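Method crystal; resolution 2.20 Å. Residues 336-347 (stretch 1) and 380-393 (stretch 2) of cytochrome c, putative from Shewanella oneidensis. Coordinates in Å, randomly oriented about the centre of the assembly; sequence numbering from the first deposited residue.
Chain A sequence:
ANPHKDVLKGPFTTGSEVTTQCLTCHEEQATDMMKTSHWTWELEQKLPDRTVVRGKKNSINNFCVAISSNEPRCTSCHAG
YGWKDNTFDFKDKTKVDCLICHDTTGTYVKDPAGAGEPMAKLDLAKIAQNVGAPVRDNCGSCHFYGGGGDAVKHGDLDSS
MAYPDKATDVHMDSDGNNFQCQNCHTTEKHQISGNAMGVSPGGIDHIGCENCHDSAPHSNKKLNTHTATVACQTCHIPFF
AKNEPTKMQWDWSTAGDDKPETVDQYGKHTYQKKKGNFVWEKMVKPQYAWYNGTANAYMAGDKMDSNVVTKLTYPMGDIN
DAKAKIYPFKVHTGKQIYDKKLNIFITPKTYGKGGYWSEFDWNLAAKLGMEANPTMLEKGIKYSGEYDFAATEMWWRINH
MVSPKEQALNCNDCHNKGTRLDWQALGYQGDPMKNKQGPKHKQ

Stretch 1 (336-347) QIYDKKLNIFIT
Stretch 2 380-393: GIKYSGEYDFAATE

Strand 336-339 pairs antiparallel with strand 387-393, their axes crossing at 125° and approaching to 4.4 Å. The backbone is extended (Tyr338 phi/psi -135/152, Phe389 -120/135) until the loop turns at Lys340 (-69/-23). Gln336 faces Ala390 and Tyr338 faces Asp388 as hydrogen-bonded pairs (Gln336 N to Ala390 O 3.0 Å, Ala390 N to Gln336 O, Tyr338 N to Asp388 O and Asp388 N to Tyr338 O each 2.9 Å); Ile337 opposite Phe389 and Asp339 opposite Tyr387 are non-hydrogen-bonded pairs, each CA to CA 4.5 Å. Lys340 N extends the ladder to Glu386 O at 2.8 Å.

On the face carrying Gln336, Tyr338, Asp388 and Ala390, small Ala390 leaves a hollow that two rings fill: Tyr338 (chi1 p, chi2 94°) brings CD2 to 3.6 Å from Ala390 CB, and Phe345 (chi1 m) brings CE2 to 4.0 Å from that same CB. Phe345 CZ also meets Thr392 CG2 at 3.5 Å. On the other face, Ile337 (t, t) sets CB 4.0 Å from Phe389 CE2; its CD1 reaches neighbouring Tyr387 CD1 at 3.7 Å.

At the strand's last residue, Asp339 (chi1 t) ties its own following loop to the other stretch's loop: OD1 accepts from Leu342 N at 2.7 Å and Ser384 OG at 2.8 Å, OD2 from Ser384 N at 2.9 Å. Ile344 CD1 packs 3.8 Å from Ile381 CG2. At the surface, Lys341 NZ salt-bridges Glu386 OE2 at 3.1 Å.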

# COMPACT_ATOMS: atom_id res chain seq x y z
N GLN A 336 -3.37 17.34 -6.67
CA GLN A 336 -2.18 17.00 -7.44
C GLN A 336 -2.28 17.45 -8.88
O GLN A 336 -3.33 17.88 -9.37
CB GLN A 336 -1.92 15.50 -7.32
CG GLN A 336 -2.83 14.65 -8.21
CD GLN A 336 -2.72 13.17 -7.81
OE1 GLN A 336 -3.19 12.72 -6.74
NE2 GLN A 336 -2.13 12.43 -8.66
N ILE A 337 -1.17 17.37 -9.57
CA ILE A 337 -1.00 18.07 -10.83
C ILE A 337 -1.64 17.36 -12.02
O ILE A 337 -1.55 16.15 -12.16
CB ILE A 337 0.52 18.31 -11.08
CG1 ILE A 337 0.74 19.19 -12.36
CG2 ILE A 337 1.32 16.96 -11.15
CD1 ILE A 337 2.25 19.63 -12.62
N TYR A 338 -2.34 18.14 -12.84
CA TYR A 338 -3.02 17.66 -14.00
C TYR A 338 -2.77 18.59 -15.23
O TYR A 338 -2.50 19.76 -15.11
CB TYR A 338 -4.54 17.39 -13.73
CG TYR A 338 -5.47 18.58 -13.87
CD1 TYR A 338 -6.14 18.85 -15.07
CD2 TYR A 338 -5.67 19.43 -12.79
CE1 TYR A 338 -7.02 20.00 -15.19
CE2 TYR A 338 -6.52 20.54 -12.88
CZ TYR A 338 -7.17 20.83 -14.07
OH TYR A 338 -8.01 21.94 -14.07
N ASP A 339 -2.83 18.00 -16.40
CA ASP A 339 -2.70 18.74 -17.67
C ASP A 339 -3.99 19.52 -17.96
O ASP A 339 -5.05 18.93 -18.21
CB ASP A 339 -2.47 17.73 -18.76
CG ASP A 339 -2.08 18.38 -20.07
OD1 ASP A 339 -2.92 19.16 -20.65
OD2 ASP A 339 -0.97 18.11 -20.58
N LYS A 340 -3.89 20.84 -17.95
CA LYS A 340 -5.07 21.73 -17.97
C LYS A 340 -5.78 21.66 -19.31
O LYS A 340 -6.96 21.96 -19.39
CB LYS A 340 -4.66 23.20 -17.71
CG LYS A 340 -5.83 24.14 -17.75
CD LYS A 340 -6.05 24.80 -16.40
CE LYS A 340 -6.66 26.24 -16.48
NZ LYS A 340 -6.29 27.09 -17.69
N LYS A 341 -5.04 21.25 -20.34
CA LYS A 341 -5.64 21.06 -21.65
C LYS A 341 -6.16 19.66 -21.96
O LYS A 341 -7.22 19.52 -22.55
CB LYS A 341 -4.69 21.52 -22.77
CG LYS A 341 -4.66 23.08 -22.93
CD LYS A 341 -6.02 23.68 -23.37
CE LYS A 341 -5.87 24.66 -24.60
NZ LYS A 341 -4.49 25.30 -24.75
N LEU A 342 -5.40 18.63 -21.63
CA LEU A 342 -5.95 17.31 -21.84
C LEU A 342 -6.73 17.14 -20.55
O LEU A 342 -6.48 17.80 -19.52
CB LEU A 342 -4.79 16.28 -22.02
CG LEU A 342 -3.70 16.72 -23.02
CD1 LEU A 342 -2.35 16.12 -22.58
CD2 LEU A 342 -4.10 16.27 -24.48
N ASN A 343 -7.73 16.35 -20.42
CA ASN A 343 -8.06 16.60 -18.93
C ASN A 343 -7.58 15.39 -18.10
O ASN A 343 -8.38 14.61 -17.74
CB ASN A 343 -9.55 17.01 -18.70
CG ASN A 343 -9.76 18.54 -18.73
OD1 ASN A 343 -9.33 19.28 -17.85
ND2 ASN A 343 -10.45 19.00 -19.75
N ILE A 344 -6.26 15.22 -17.94
CA ILE A 344 -5.66 14.03 -17.32
C ILE A 344 -4.64 14.35 -16.25
O ILE A 344 -3.91 15.38 -16.34
CB ILE A 344 -4.92 13.11 -18.35
CG1 ILE A 344 -3.62 13.77 -18.85
CG2 ILE A 344 -5.83 12.77 -19.50
CD1 ILE A 344 -2.85 12.90 -19.80
N PHE A 345 -4.52 13.43 -15.27
CA PHE A 345 -3.44 13.62 -14.28
C PHE A 345 -2.09 13.35 -14.88
O PHE A 345 -1.94 12.42 -15.72
CB PHE A 345 -3.70 12.70 -13.04
CG PHE A 345 -4.78 13.24 -12.14
CD1 PHE A 345 -5.96 12.52 -11.91
CD2 PHE A 345 -4.60 14.46 -11.50
CE1 PHE A 345 -6.92 13.02 -11.10
CE2 PHE A 345 -5.58 14.97 -10.63
CZ PHE A 345 -6.74 14.24 -10.46
N ILE A 346 -1.12 14.13 -14.47
CA ILE A 346 0.24 14.06 -14.93
C ILE A 346 1.08 13.28 -13.98
O ILE A 346 0.82 13.36 -12.79
CB ILE A 346 0.81 15.46 -14.96
CG1 ILE A 346 0.08 16.23 -16.07
CG2 ILE A 346 2.40 15.44 -15.02
CD1 ILE A 346 0.47 17.76 -16.09
N THR A 347 2.08 12.56 -14.50
CA THR A 347 2.99 11.80 -13.71
C THR A 347 4.27 12.57 -13.79
O THR A 347 4.97 12.45 -14.78
CB THR A 347 3.21 10.39 -14.34
OG1 THR A 347 3.55 10.55 -15.72
CG2 THR A 347 1.90 9.57 -14.37
N GLY A 380 0.57 8.09 -27.36
CA GLY A 380 0.94 9.32 -28.05
C GLY A 380 0.58 10.60 -27.26
O GLY A 380 0.44 11.70 -27.84
N ILE A 381 0.45 10.48 -25.94
CA ILE A 381 0.13 11.63 -25.10
C ILE A 381 1.37 12.53 -24.90
O ILE A 381 2.45 12.08 -24.53
CB ILE A 381 -0.50 11.18 -23.74
CG1 ILE A 381 -1.93 10.64 -23.96
CG2 ILE A 381 -0.52 12.35 -22.74
CD1 ILE A 381 -2.37 9.64 -22.93
N LYS A 382 1.19 13.82 -25.19
CA LYS A 382 2.22 14.80 -24.94
C LYS A 382 1.72 15.79 -23.91
O LYS A 382 0.56 16.25 -23.97
CB LYS A 382 2.56 15.58 -26.24
CG LYS A 382 3.62 14.85 -27.11
CD LYS A 382 3.18 14.68 -28.55
CE LYS A 382 4.23 13.87 -29.32
NZ LYS A 382 5.48 14.71 -29.44
N TYR A 383 2.61 16.14 -22.99
CA TYR A 383 2.34 17.23 -22.09
C TYR A 383 1.93 18.44 -22.94
O TYR A 383 2.64 18.74 -23.93
CB TYR A 383 3.57 17.56 -21.27
CG TYR A 383 3.38 18.76 -20.40
CD1 TYR A 383 2.21 18.92 -19.70
CD2 TYR A 383 4.38 19.73 -20.28
CE1 TYR A 383 2.02 19.99 -18.91
CE2 TYR A 383 4.19 20.82 -19.46
CZ TYR A 383 3.02 20.94 -18.77
OH TYR A 383 2.76 22.02 -17.92
N SER A 384 0.82 19.10 -22.57
CA SER A 384 0.36 20.22 -23.39
C SER A 384 1.13 21.52 -23.13
O SER A 384 1.07 22.42 -23.94
CB SER A 384 -1.16 20.44 -23.30
OG SER A 384 -1.46 21.02 -22.06
N GLY A 385 1.83 21.60 -22.00
CA GLY A 385 2.48 22.83 -21.64
C GLY A 385 1.71 23.65 -20.63
O GLY A 385 2.22 24.61 -20.18
N GLU A 386 0.50 23.25 -20.27
CA GLU A 386 -0.33 23.94 -19.29
C GLU A 386 -0.75 22.96 -18.15
O GLU A 386 -1.27 21.86 -18.40
CB GLU A 386 -1.60 24.44 -19.98
CG GLU A 386 -1.53 25.78 -20.71
CD GLU A 386 -2.94 26.37 -20.87
OE1 GLU A 386 -3.39 27.13 -19.95
OE2 GLU A 386 -3.63 26.04 -21.88
N TYR A 387 -0.54 23.36 -16.92
CA TYR A 387 -0.93 22.50 -15.84
C TYR A 387 -1.79 23.26 -14.88
O TYR A 387 -1.80 24.51 -14.89
CB TYR A 387 0.28 21.92 -15.14
CG TYR A 387 1.06 22.92 -14.29
CD1 TYR A 387 0.83 23.02 -12.90
CD2 TYR A 387 2.06 23.73 -14.86
CE1 TYR A 387 1.56 23.88 -12.12
CE2 TYR A 387 2.84 24.63 -14.07
CZ TYR A 387 2.56 24.72 -12.73
OH TYR A 387 3.27 25.57 -11.91
N ASP A 388 -2.49 22.48 -14.05
CA ASP A 388 -3.19 22.98 -12.85
C ASP A 388 -3.17 21.89 -11.71
O ASP A 388 -2.47 20.83 -11.83
CB ASP A 388 -4.57 23.50 -13.27
CG ASP A 388 -5.10 24.48 -12.30
OD1 ASP A 388 -4.57 24.62 -11.15
OD2 ASP A 388 -6.05 25.19 -12.61
N PHE A 389 -3.89 22.14 -10.61
CA PHE A 389 -4.02 21.15 -9.53
C PHE A 389 -5.50 20.73 -9.31
O PHE A 389 -6.38 21.58 -9.32
CB PHE A 389 -3.40 21.67 -8.26
CG PHE A 389 -1.90 21.85 -8.34
CD1 PHE A 389 -1.34 23.09 -8.75
CD2 PHE A 389 -1.03 20.75 -8.07
CE1 PHE A 389 0.07 23.26 -8.81
CE2 PHE A 389 0.33 20.92 -8.10
CZ PHE A 389 0.90 22.18 -8.53
N ALA A 390 -5.76 19.44 -9.17
CA ALA A 390 -7.13 18.97 -8.88
C ALA A 390 -7.24 18.04 -7.68
O ALA A 390 -6.30 17.30 -7.39
CB ALA A 390 -7.73 18.28 -10.11
N ALA A 391 -8.43 18.00 -7.07
CA ALA A 391 -8.66 17.25 -5.82
C ALA A 391 -8.88 15.79 -6.06
O ALA A 391 -9.43 15.44 -7.10
CB ALA A 391 -9.79 17.85 -4.94
N THR A 392 -8.37 14.95 -5.13
CA THR A 392 -8.48 13.50 -5.26
C THR A 392 -8.76 12.87 -3.94
O THR A 392 -8.61 13.51 -2.92
CB THR A 392 -7.16 12.84 -5.72
OG1 THR A 392 -6.20 13.01 -4.68
CG2 THR A 392 -6.55 13.56 -7.01
N GLU A 393 -9.23 11.62 -3.98
CA GLU A 393 -9.30 10.78 -2.80
C GLU A 393 -8.87 9.42 -3.22
O GLU A 393 -9.02 9.03 -4.42
CB GLU A 393 -10.69 10.81 -2.15
CG GLU A 393 -11.80 9.90 -2.71
CD GLU A 393 -13.08 10.04 -1.88
OE1 GLU A 393 -13.19 11.05 -1.15
OE2 GLU A 393 -13.93 9.15 -1.86
O HOH W 1 -4.01 14.52 -4.95
O HOH W 2 -8.81 23.57 -12.00